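Local atomic coordinates of hyperpolarization-activated (Ih) channel (Strongylocentrotus purpuratus, PDB entry 2PTM), a protein that probably conducts cations as a hyperpolarization-activated, voltage-gated channel of the plasma membrane, and binds cyclic AMP through its C-terminal region, the part in this chain. Residues Q120-I125 with C159-T164; R114-Q119 with C163-L168; L35-Y40 with F96-P101. All coordinates share one frame; numbering follows the deposited sequence.

Contact 1: Q120-I125 with C159-T164; sequences QGIVDI and CETYCT. With CMP (adenosine-3',5'-cyclic-monophosphate), chain C.
Gln120 and Thr164 form an antiparallel hydrogen-bonded pair: Thr164 N reaches Gln120 O at 2.9 Å, and Gln120 N returns to a lone pair of Thr164 O at 3.2 Å. Thr164 OG1 takes a second, weak bond from Gln120 N, and water 1 links it to Gln120 NE2. Beyond this pair a side chain does the backbone's work. Thr161 OG1, set between its own backbone N and carbonyl carbon (chi1 63°), accepts Ile122 N at 3.1 Å and donates to Tyr162 O at 2.8 Å, from above that carbonyl's plane. Gly121 bridges the gap at backbone angles where a CB would be jammed against the carbonyl O of Gln120, and would also run into Cys163 SG and Tyr162 O. Regular pairing resumes two residues out of step, with Glu160 N bonded to Ile122 O at 2.8 Å and Val123 facing Cys159. Val123 CG1 also meets Cys163 SG at 3.8 Å.

This is the corner of the cyclic nucleotide-binding beta roll where both segments pass from one four-stranded sheet to the other. Strand 123-126, flanked by 132-136 and 156-159, carries on to the ligand: Ile125 CG2 lies 3.7 Å from N9 of cyclic AMP, in a pocket whose polar grip comes from elsewhere, including Glu144 and Arg153.

Asp124 and Glu160 bring their carboxylates together, the planes 66° apart, with Asp124 OD2 only 2.8 Å from Glu160 OE1. Asp124 OD1 is bonded to Ser135 OG. Two carboxylate oxygens this close would repel if both were charged, so the affinity of one group for a proton is probably raised.

Contact 2: R114-Q119 with C163-L168; sequences RMFFIQ and CTLFSL
Gln119 brings NE2 of its amide to the edge of the Phe166 ring, near its plane, 3.5 Å from CE2, with the amide and ring planes 83° apart. CG stands anti to the backbone N (chi1 177°) and the chain runs out extended, past Thr164, to where OE1 takes a 2.6 Å bond from water 1. Gln119 N also bonds to Thr164 O at 2.9 Å. An alanine here would probably lose the amide's contact with Phe166 CE2 and leave water 1 without its Gln119 partner.

Strands 114-118 and 163-168 are central neighbours in one antiparallel sheet of the beta roll. Met115, Phe117, Phe166 and Leu168 share one face, with Met115–Leu168 and Phe117–Phe166 as hydrogen-bonded pairs. Phe166 O accepts Phe117 N at 2.8 Å and also lies in the plane of the Phe117 ring, at its edge.

The other face carries Phe116, Ile118, Leu165 and Ser167. Leu165 splits its methyls, CD1 to Phe116 CD1 at 3.8 Å and CD2 to Ile118 CG1 at 3.9 Å. Arg114 brings the edge of its guanidinium to Ser167 CB, while Phe116 CZ sits over one face. Glu97 bonds both Arg114 NE and Ser167 OG, and Arg114 NH2 forms a salt bridge to Glu58 of the second subunit.

Contact 3: L35-Y40 with F96-P101; sequences LDYYEY and FEVFQP. With NCO (cobalt hexammine(III)), chain B.
Tyr37 and Tyr40, one turn apart on the helix, both meet Val98, and these are the apolar contacts. Val98 CG1 lies 3.9 Å from Tyr37 CE1 and 4.0 Å from Tyr40 CD2, so a single methyl touches both rings. With CG anti to the backbone N (chi1 174° in Tyr37), both rings start out on the course that brings them to Val98.

Two polar atoms lie at the edge of the Tyr37 ring. Val98 O lies in the plane of the ring, 3.3 Å from Tyr37 CE1. Water 2, also in that plane, joins Tyr37 OH at 2.8 Å to Val98 N, which donates to it. No direct hydrogen bond crosses between the segments.

Helix 28-42 belongs to the C-linker, the helical region between the pore and the cyclic nucleotide-binding domain in HCN channels, and strand 95-99 is an outer strand of the beta roll. Here this linker helix packs against the roll. Tyr37 OH is bonded to Arg41 and, weakly, to Glu55 O of the second subunit, whose Ile60 packs on both Tyr37 and Gln100.

Gln100 crosses Tyr37 at about a right angle, its amide lying against the start of that side chain with NE2 3.7 Å from Tyr37 CB. NE2 is held by Lys33 O and Tyr162 OH, which fixes the amide's rotation; OE1 is buried with no partner in the model.

Charge binds the cobalt hexammine to the helix: Asp36 OD1 takes two ammine donors, N6 at 3.0 Å and N5, while Glu39 grips it through both oxygens, OE1 accepting N4 and N6 and OE2 accepting N1.

Overall arrangement
Strand 163-169 ties the three contacts together: it pairs with 114-118 in contact 2 and with 95-99, the strand of contact 3, while its start belongs to contact 1. Contacts 1 and 2 have centres about 10 Å apart, share Cys163, Thr164 and water 1, and meet where Val123 CG2 lies 4.0 Å from Ile118 CD1. Contact 3, centred about 12 Å from contact 1 and 14 Å from contact 2, joins contact 1 through Cys163 N to Phe99 O and the stacked Tyr40 and Tyr162, and contact 2 through Glu97, which bonds Arg114 NE and Ser167 OG. Contact 1 reaches cyclic AMP through Ile125; contact 3, between the linker helix and the roll, lies away from the ligand site.

Contact 1: Q120-I125 with C159-T164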
loop_
_atom_site.group_PDB
_atom_site.type_symbol
_atom_site.label_atom_id
_atom_site.label_comp_id
_atom_site.label_asym_id
_atom_site.label_seq_id
_atom_site.Cartn_x
_atom_site.Cartn_y
_atom_site.Cartn_z
ATOM N N GLN A 120 15.446 -2.547 -26.175
ATOM C CA GLN A 120 15.370 -2.492 -27.627
ATOM C C GLN A 120 14.570 -1.300 -28.106
ATOM O O GLN A 120 13.558 -0.953 -27.513
ATOM C CB GLN A 120 14.793 -3.790 -28.183
ATOM C CG GLN A 120 15.881 -4.826 -28.445
ATOM C CD GLN A 120 15.372 -6.034 -29.183
ATOM O OE1 GLN A 120 15.779 -6.302 -30.317
ATOM N NE2 GLN A 120 14.478 -6.781 -28.545
ATOM N N GLY A 121 15.044 -0.665 -29.173
ATOM C CA GLY A 121 14.302 0.419 -29.772
ATOM C C GLY A 121 15.195 1.605 -30.078
ATOM O O GLY A 121 16.374 1.634 -29.723
ATOM N N ILE A 122 14.614 2.590 -30.738
ATOM C CA ILE A 122 15.333 3.810 -31.092
ATOM C C ILE A 122 14.513 5.001 -30.625
ATOM O O ILE A 122 13.313 5.064 -30.884
ATOM C CB ILE A 122 15.516 3.912 -32.609
ATOM C CG1 ILE A 122 16.358 2.735 -33.114
ATOM C CG2 ILE A 122 16.146 5.242 -32.966
ATOM C CD1 ILE A 122 16.442 2.647 -34.616
ATOM N N VAL A 123 15.152 5.931 -29.920
ATOM C CA VAL A 123 14.496 7.168 -29.513
ATOM C C VAL A 123 15.274 8.373 -30.032
ATOM O O VAL A 123 16.482 8.284 -30.270
ATOM C CB VAL A 123 14.338 7.263 -27.969
ATOM C CG1 VAL A 123 13.561 6.074 -27.449
ATOM C CG2 VAL A 123 15.696 7.336 -27.292
ATOM N N ASP A 124 14.566 9.483 -30.236
ATOM C CA ASP A 124 15.187 10.749 -30.615
ATOM C C ASP A 124 15.249 11.658 -29.403
ATOM O O ASP A 124 14.286 11.734 -28.639
ATOM C CB ASP A 124 14.360 11.451 -31.694
ATOM C CG ASP A 124 14.462 10.778 -33.046
ATOM O OD1 ASP A 124 15.475 10.097 -33.322
ATOM O OD2 ASP A 124 13.523 10.947 -33.844
ATOM N N ILE A 125 16.383 12.338 -29.227
ATOM C CA ILE A 125 16.530 13.362 -28.199
ATOM C C ILE A 125 16.250 14.717 -28.852
ATOM O O ILE A 125 16.985 15.139 -29.738
ATOM C CB ILE A 125 17.964 13.359 -27.608
ATOM C CG1 ILE A 125 18.354 11.950 -27.125
ATOM C CG2 ILE A 125 18.102 14.399 -26.497
ATOM C CD1 ILE A 125 17.397 11.346 -26.133
ATOM N N CYS A 159 9.903 8.194 -29.057
ATOM C CA CYS A 159 10.157 6.895 -29.671
ATOM C C CYS A 159 10.024 6.922 -31.194
ATOM O O CYS A 159 9.034 7.424 -31.731
ATOM C CB CYS A 159 9.182 5.861 -29.128
ATOM S SG CYS A 159 9.365 5.565 -27.381
ATOM N N GLU A 160 11.007 6.352 -31.886
ATOM C CA GLU A 160 10.916 6.184 -33.330
ATOM C C GLU A 160 10.254 4.842 -33.636
ATOM O O GLU A 160 9.484 4.737 -34.574
ATOM C CB GLU A 160 12.303 6.258 -33.995
ATOM C CG GLU A 160 12.917 7.645 -34.055
ATOM C CD GLU A 160 12.407 8.455 -35.233
ATOM O OE1 GLU A 160 13.240 9.049 -35.944
ATOM O OE2 GLU A 160 11.174 8.481 -35.459
ATOM N N THR A 161 10.552 3.827 -32.824
ATOM C CA THR A 161 10.080 2.469 -33.057
ATOM C C THR A 161 9.295 2.055 -31.824
ATOM O O THR A 161 9.139 2.850 -30.906
ATOM C CB THR A 161 11.263 1.502 -33.199
ATOM O OG1 THR A 161 12.003 1.480 -31.971
ATOM C CG2 THR A 161 12.203 1.933 -34.331
ATOM N N TYR A 162 8.789 0.827 -31.796
ATOM C CA TYR A 162 8.374 0.253 -30.522
ATOM C C TYR A 162 9.624 0.199 -29.651
ATOM O O TYR A 162 10.703 -0.144 -30.142
ATOM C CB TYR A 162 7.802 -1.159 -30.715
ATOM C CG TYR A 162 6.311 -1.159 -30.933
ATOM C CD1 TYR A 162 5.777 -0.913 -32.189
ATOM C CD2 TYR A 162 5.434 -1.385 -29.873
ATOM C CE1 TYR A 162 4.408 -0.900 -32.392
ATOM C CE2 TYR A 162 4.075 -1.368 -30.057
ATOM C CZ TYR A 162 3.562 -1.124 -31.321
ATOM O OH TYR A 162 2.207 -1.107 -31.513
ATOM N N CYS A 163 9.489 0.530 -28.370
ATOM C CA CYS A 163 10.633 0.515 -27.461
ATOM C C CYS A 163 10.315 -0.298 -26.233
ATOM O O CYS A 163 9.249 -0.151 -25.644
ATOM C CB CYS A 163 11.029 1.935 -27.035
ATOM S SG CYS A 163 11.721 2.910 -28.396
ATOM N N THR A 164 11.245 -1.162 -25.860
ATOM C CA THR A 164 11.141 -1.864 -24.599
ATOM C C THR A 164 12.217 -1.280 -23.698
ATOM O O THR A 164 13.403 -1.294 -24.032
ATOM C CB THR A 164 11.316 -3.371 -24.790
ATOM O OG1 THR A 164 12.556 -3.618 -25.456
ATOM C CG2 THR A 164 10.197 -3.916 -25.657
HETATM P P CMP C . 16.703 14.261 -18.605
HETATM O O1P CMP C . 16.975 15.797 -18.662
HETATM O O2P CMP C . 16.379 13.681 -17.311
HETATM O "O5'" CMP C . 15.619 14.097 -19.782
HETATM C "C5'" CMP C . 15.901 14.015 -21.159
HETATM C "C4'" CMP C . 17.088 13.112 -21.467
HETATM O "O4'" CMP C . 17.675 13.263 -22.755
HETATM C "C3'" CMP C . 18.224 13.550 -20.575
HETATM O "O3'" CMP C . 18.061 13.606 -19.199
HETATM C "C2'" CMP C . 19.460 12.801 -21.075
HETATM O "O2'" CMP C . 19.347 11.433 -20.707
HETATM C "C1'" CMP C . 19.075 12.838 -22.593
HETATM N N9 CMP C . 19.896 13.755 -23.329
HETATM C C8 CMP C . 19.871 15.172 -23.339
HETATM N N7 CMP C . 20.763 15.699 -24.195
HETATM C C5 CMP C . 21.422 14.601 -24.759
HETATM C C6 CMP C . 22.473 14.447 -25.709
HETATM N N6 CMP C . 23.050 15.544 -26.298
HETATM N N1 CMP C . 22.897 13.187 -26.028
HETATM C C2 CMP C . 22.293 12.126 -25.447
HETATM N N3 CMP C . 21.288 12.108 -24.544
HETATM C C4 CMP C . 20.874 13.361 -24.238
HETATM O O HOH W 1 13.118 -6.306 -26.282
#

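Contact 2: R114-Q119 with C163-L168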
loop_
_atom_site.group_PDB
_atom_site.type_symbol
_atom_site.label_atom_id
_atom_site.label_comp_id
_atom_site.label_asym_id
_atom_site.label_seq_id
_atom_site.Cartn_x
_atom_site.Cartn_y
_atom_site.Cartn_z
ATOM N N ARG A 114 11.753 9.126 -12.874
ATOM C CA ARG A 114 12.510 7.908 -13.141
ATOM C C ARG A 114 13.423 8.089 -14.358
ATOM O O ARG A 114 13.256 9.036 -15.126
ATOM C CB ARG A 114 11.550 6.723 -13.370
ATOM C CG ARG A 114 10.655 6.822 -14.623
ATOM C CD ARG A 114 9.427 5.921 -14.481
ATOM N NE ARG A 114 8.715 5.691 -15.740
ATOM C CZ ARG A 114 7.843 6.540 -16.276
ATOM N NH1 ARG A 114 7.585 7.694 -15.670
ATOM N NH2 ARG A 114 7.235 6.240 -17.419
ATOM N N MET A 115 14.388 7.184 -14.519
ATOM C CA MET A 115 15.222 7.151 -15.720
ATOM C C MET A 115 14.979 5.829 -16.433
ATOM O O MET A 115 14.297 4.952 -15.894
ATOM C CB MET A 115 16.706 7.288 -15.380
ATOM C CG MET A 115 17.271 6.084 -14.636
ATOM S SD MET A 115 19.060 6.127 -14.648
ATOM C CE MET A 115 19.394 5.961 -16.393
ATOM N N PHE A 116 15.540 5.692 -17.635
ATOM C CA PHE A 116 15.222 4.565 -18.517
ATOM C C PHE A 116 16.456 3.942 -19.147
ATOM O O PHE A 116 17.351 4.657 -19.609
ATOM C CB PHE A 116 14.315 5.027 -19.659
ATOM C CG PHE A 116 13.043 5.678 -19.199
ATOM C CD1 PHE A 116 11.872 4.935 -19.089
ATOM C CD2 PHE A 116 13.014 7.031 -18.884
ATOM C CE1 PHE A 116 10.692 5.536 -18.669
ATOM C CE2 PHE A 116 11.842 7.631 -18.456
ATOM C CZ PHE A 116 10.679 6.885 -18.346
ATOM N N PHE A 117 16.486 2.614 -19.189
ATOM C CA PHE A 117 17.498 1.873 -19.940
ATOM C C PHE A 117 16.813 1.278 -21.153
ATOM O O PHE A 117 15.726 0.712 -21.025
ATOM C CB PHE A 117 18.083 0.745 -19.087
ATOM C CG PHE A 117 18.892 1.234 -17.926
ATOM C CD1 PHE A 117 20.260 1.421 -18.052
ATOM C CD2 PHE A 117 18.285 1.530 -16.716
ATOM C CE1 PHE A 117 21.011 1.880 -16.987
ATOM C CE2 PHE A 117 19.032 1.996 -15.640
ATOM C CZ PHE A 117 20.394 2.169 -15.777
ATOM N N ILE A 118 17.439 1.391 -22.325
ATOM C CA ILE A 118 16.837 0.872 -23.548
ATOM C C ILE A 118 17.245 -0.579 -23.777
ATOM O O ILE A 118 18.422 -0.877 -23.996
ATOM C CB ILE A 118 17.250 1.699 -24.787
ATOM C CG1 ILE A 118 16.860 3.174 -24.609
ATOM C CG2 ILE A 118 16.617 1.136 -26.058
ATOM C CD1 ILE A 118 17.337 4.084 -25.761
ATOM N N GLN A 119 16.280 -1.489 -23.713
ATOM C CA GLN A 119 16.567 -2.868 -24.074
ATOM C C GLN A 119 16.569 -2.933 -25.581
ATOM O O GLN A 119 17.569 -3.304 -26.205
ATOM C CB GLN A 119 15.517 -3.826 -23.539
ATOM C CG GLN A 119 15.778 -5.276 -23.981
ATOM C CD GLN A 119 14.783 -6.225 -23.388
ATOM O OE1 GLN A 119 13.596 -6.188 -23.721
ATOM N NE2 GLN A 119 15.248 -7.074 -22.485
ATOM N N CYS A 163 9.489 0.530 -28.370
ATOM C CA CYS A 163 10.633 0.515 -27.461
ATOM C C CYS A 163 10.315 -0.298 -26.233
ATOM O O CYS A 163 9.249 -0.151 -25.644
ATOM C CB CYS A 163 11.029 1.935 -27.035
ATOM S SG CYS A 163 11.721 2.910 -28.396
ATOM N N THR A 164 11.245 -1.162 -25.860
ATOM C CA THR A 164 11.141 -1.864 -24.599
ATOM C C THR A 164 12.217 -1.280 -23.698
ATOM O O THR A 164 13.403 -1.294 -24.032
ATOM C CB THR A 164 11.316 -3.371 -24.790
ATOM O OG1 THR A 164 12.556 -3.618 -25.456
ATOM C CG2 THR A 164 10.197 -3.916 -25.657
ATOM N N LEU A 165 11.780 -0.738 -22.571
ATOM C CA LEU A 165 12.647 -0.008 -21.655
ATOM C C LEU A 165 12.576 -0.640 -20.275
ATOM O O LEU A 165 11.613 -1.356 -19.955
ATOM C CB LEU A 165 12.177 1.452 -21.539
ATOM C CG LEU A 165 11.941 2.203 -22.848
ATOM C CD1 LEU A 165 11.394 3.600 -22.580
ATOM C CD2 LEU A 165 13.249 2.270 -23.626
ATOM N N PHE A 166 13.589 -0.379 -19.456
ATOM C CA PHE A 166 13.527 -0.716 -18.041
ATOM C C PHE A 166 13.777 0.554 -17.267
ATOM O O PHE A 166 14.818 1.197 -17.452
ATOM C CB PHE A 166 14.575 -1.768 -17.693
ATOM C CG PHE A 166 14.234 -3.136 -18.207
ATOM C CD1 PHE A 166 13.499 -4.017 -17.427
ATOM C CD2 PHE A 166 14.615 -3.528 -19.477
ATOM C CE1 PHE A 166 13.181 -5.283 -17.897
ATOM C CE2 PHE A 166 14.294 -4.790 -19.960
ATOM C CZ PHE A 166 13.570 -5.664 -19.174
ATOM N N SER A 167 12.824 0.945 -16.424
ATOM C CA SER A 167 12.971 2.205 -15.702
ATOM C C SER A 167 13.477 1.983 -14.282
ATOM O O SER A 167 13.287 0.907 -13.712
ATOM C CB SER A 167 11.645 2.972 -15.679
ATOM O OG SER A 167 10.633 2.215 -15.032
ATOM N N LEU A 168 14.140 3.002 -13.732
ATOM C CA LEU A 168 14.567 3.011 -12.341
ATOM C C LEU A 168 14.027 4.297 -11.720
ATOM O O LEU A 168 14.347 5.387 -12.189
ATOM C CB LEU A 168 16.097 3.021 -12.271
ATOM C CG LEU A 168 16.769 2.750 -10.930
ATOM C CD1 LEU A 168 16.517 1.310 -10.492
ATOM C CD2 LEU A 168 18.271 3.020 -11.080
HETATM O O HOH W 1 13.118 -6.306 -26.282
#

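Contact 3: L35-Y40 with F96-P101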
loop_
_atom_site.group_PDB
_atom_site.type_symbol
_atom_site.label_atom_id
_atom_site.label_comp_id
_atom_site.label_asym_id
_atom_site.label_seq_id
_atom_site.Cartn_x
_atom_site.Cartn_y
_atom_site.Cartn_z
ATOM N N LEU A 35 -5.089 -1.850 -28.457
ATOM C CA LEU A 35 -5.048 -3.262 -28.861
ATOM C C LEU A 35 -3.670 -3.651 -29.396
ATOM O O LEU A 35 -3.158 -4.722 -29.071
ATOM C CB LEU A 35 -6.135 -3.566 -29.892
ATOM C CG LEU A 35 -7.567 -3.375 -29.385
ATOM C CD1 LEU A 35 -8.576 -3.589 -30.516
ATOM C CD2 LEU A 35 -7.857 -4.329 -28.221
ATOM N N ASP A 36 -3.067 -2.784 -30.208
ATOM C CA ASP A 36 -1.702 -3.021 -30.703
ATOM C C ASP A 36 -0.690 -3.135 -29.563
ATOM O O ASP A 36 0.268 -3.928 -29.622
ATOM C CB ASP A 36 -1.252 -1.881 -31.617
ATOM C CG ASP A 36 -1.970 -1.872 -32.945
ATOM O OD1 ASP A 36 -2.805 -2.762 -33.188
ATOM O OD2 ASP A 36 -1.700 -0.957 -33.748
ATOM N N TYR A 37 -0.872 -2.307 -28.543
ATOM C CA TYR A 37 0.007 -2.359 -27.372
ATOM C C TYR A 37 -0.107 -3.707 -26.650
ATOM O O TYR A 37 0.906 -4.337 -26.341
ATOM C CB TYR A 37 -0.280 -1.187 -26.410
ATOM C CG TYR A 37 0.503 -1.252 -25.107
ATOM C CD1 TYR A 37 1.692 -0.545 -24.945
ATOM C CD2 TYR A 37 0.064 -2.040 -24.047
ATOM C CE1 TYR A 37 2.409 -0.603 -23.751
ATOM C CE2 TYR A 37 0.780 -2.105 -22.853
ATOM C CZ TYR A 37 1.945 -1.386 -22.712
ATOM O OH TYR A 37 2.647 -1.465 -21.528
ATOM N N TYR A 38 -1.328 -4.163 -26.386
ATOM C CA TYR A 38 -1.490 -5.440 -25.683
ATOM C C TYR A 38 -0.904 -6.576 -26.496
ATOM O O TYR A 38 -0.262 -7.469 -25.950
ATOM C CB TYR A 38 -2.959 -5.737 -25.372
ATOM C CG TYR A 38 -3.440 -5.129 -24.070
ATOM C CD1 TYR A 38 -4.029 -3.876 -24.045
ATOM C CD2 TYR A 38 -3.293 -5.809 -22.865
ATOM C CE1 TYR A 38 -4.461 -3.311 -22.857
ATOM C CE2 TYR A 38 -3.723 -5.252 -21.671
ATOM C CZ TYR A 38 -4.311 -4.004 -21.678
ATOM O OH TYR A 38 -4.750 -3.436 -20.507
ATOM N N GLU A 39 -1.136 -6.549 -27.803
ATOM C CA GLU A 39 -0.620 -7.602 -28.663
ATOM C C GLU A 39 0.901 -7.577 -28.658
ATOM O O GLU A 39 1.549 -8.616 -28.534
ATOM C CB GLU A 39 -1.123 -7.452 -30.101
ATOM C CG GLU A 39 -0.574 -8.557 -31.014
ATOM C CD GLU A 39 -0.872 -8.325 -32.480
ATOM O OE1 GLU A 39 -0.671 -7.193 -32.960
ATOM O OE2 GLU A 39 -1.305 -9.279 -33.157
ATOM N N TYR A 40 1.474 -6.386 -28.795
ATOM C CA TYR A 40 2.931 -6.258 -28.867
ATOM C C TYR A 40 3.596 -6.670 -27.564
ATOM O O TYR A 40 4.597 -7.397 -27.558
ATOM C CB TYR A 40 3.359 -4.828 -29.216
ATOM C CG TYR A 40 4.858 -4.713 -29.379
ATOM C CD1 TYR A 40 5.460 -4.869 -30.627
ATOM C CD2 TYR A 40 5.680 -4.486 -28.283
ATOM C CE1 TYR A 40 6.846 -4.776 -30.771
ATOM C CE2 TYR A 40 7.055 -4.395 -28.422
ATOM C CZ TYR A 40 7.630 -4.537 -29.665
ATOM O OH TYR A 40 9.004 -4.449 -29.790
ATOM N N PHE A 96 9.830 -3.040 -16.118
ATOM C CA PHE A 96 9.665 -3.178 -17.569
ATOM C C PHE A 96 8.593 -2.222 -18.084
ATOM O O PHE A 96 7.511 -2.119 -17.505
ATOM C CB PHE A 96 9.278 -4.615 -17.897
ATOM C CG PHE A 96 9.163 -4.896 -19.363
ATOM C CD1 PHE A 96 10.263 -4.776 -20.193
ATOM C CD2 PHE A 96 7.958 -5.296 -19.912
ATOM C CE1 PHE A 96 10.165 -5.051 -21.545
ATOM C CE2 PHE A 96 7.854 -5.580 -21.269
ATOM C CZ PHE A 96 8.958 -5.449 -22.086
ATOM N N GLU A 97 8.890 -1.513 -19.164
ATOM C CA GLU A 97 7.920 -0.598 -19.763
ATOM C C GLU A 97 8.004 -0.759 -21.262
ATOM O O GLU A 97 9.078 -1.030 -21.794
ATOM C CB GLU A 97 8.212 0.867 -19.382
ATOM C CG GLU A 97 8.005 1.185 -17.886
ATOM C CD GLU A 97 8.083 2.667 -17.572
ATOM O OE1 GLU A 97 7.605 3.483 -18.388
ATOM O OE2 GLU A 97 8.618 3.019 -16.504
ATOM N N VAL A 98 6.877 -0.601 -21.943
ATOM C CA VAL A 98 6.870 -0.630 -23.400
ATOM C C VAL A 98 6.228 0.655 -23.876
ATOM O O VAL A 98 5.217 1.086 -23.305
ATOM C CB VAL A 98 6.060 -1.840 -23.948
ATOM C CG1 VAL A 98 5.733 -1.639 -25.423
ATOM C CG2 VAL A 98 6.825 -3.143 -23.742
ATOM N N PHE A 99 6.825 1.270 -24.902
ATOM C CA PHE A 99 6.259 2.440 -25.563
ATOM C C PHE A 99 6.156 2.198 -27.079
ATOM O O PHE A 99 6.808 1.301 -27.630
ATOM C CB PHE A 99 7.097 3.707 -25.282
ATOM C CG PHE A 99 6.969 4.235 -23.868
ATOM C CD1 PHE A 99 6.061 5.253 -23.564
ATOM C CD2 PHE A 99 7.769 3.734 -22.852
ATOM C CE1 PHE A 99 5.933 5.744 -22.278
ATOM C CE2 PHE A 99 7.658 4.221 -21.548
ATOM C CZ PHE A 99 6.733 5.235 -21.261
ATOM N N GLN A 100 5.334 3.012 -27.734
ATOM C CA GLN A 100 5.001 2.851 -29.146
ATOM C C GLN A 100 5.568 3.986 -29.987
ATOM O O GLN A 100 5.898 5.042 -29.458
ATOM C CB GLN A 100 3.477 2.790 -29.306
ATOM C CG GLN A 100 2.892 1.455 -28.827
ATOM C CD GLN A 100 1.396 1.481 -28.664
ATOM O OE1 GLN A 100 0.875 2.183 -27.801
ATOM N NE2 GLN A 100 0.687 0.694 -29.482
ATOM N N PRO A 101 5.687 3.769 -31.307
ATOM C CA PRO A 101 6.209 4.798 -32.210
ATOM C C PRO A 101 5.521 6.148 -32.001
ATOM O O PRO A 101 4.292 6.193 -31.868
ATOM C CB PRO A 101 5.872 4.238 -33.594
ATOM C CG PRO A 101 5.899 2.783 -33.412
ATOM C CD PRO A 101 5.399 2.510 -32.017
HETATM CO CO NCO B . -3.628 -6.198 -35.311
HETATM N N1 NCO B . -3.850 -8.259 -34.718
HETATM N N2 NCO B . -4.110 -6.717 -37.359
HETATM N N3 NCO B . -5.738 -5.623 -34.906
HETATM N N4 NCO B . -1.338 -6.579 -35.740
HETATM N N5 NCO B . -3.343 -4.143 -35.933
HETATM N N6 NCO B . -3.128 -5.727 -33.193
HETATM O O HOH W 2 4.615 0.208 -20.360
#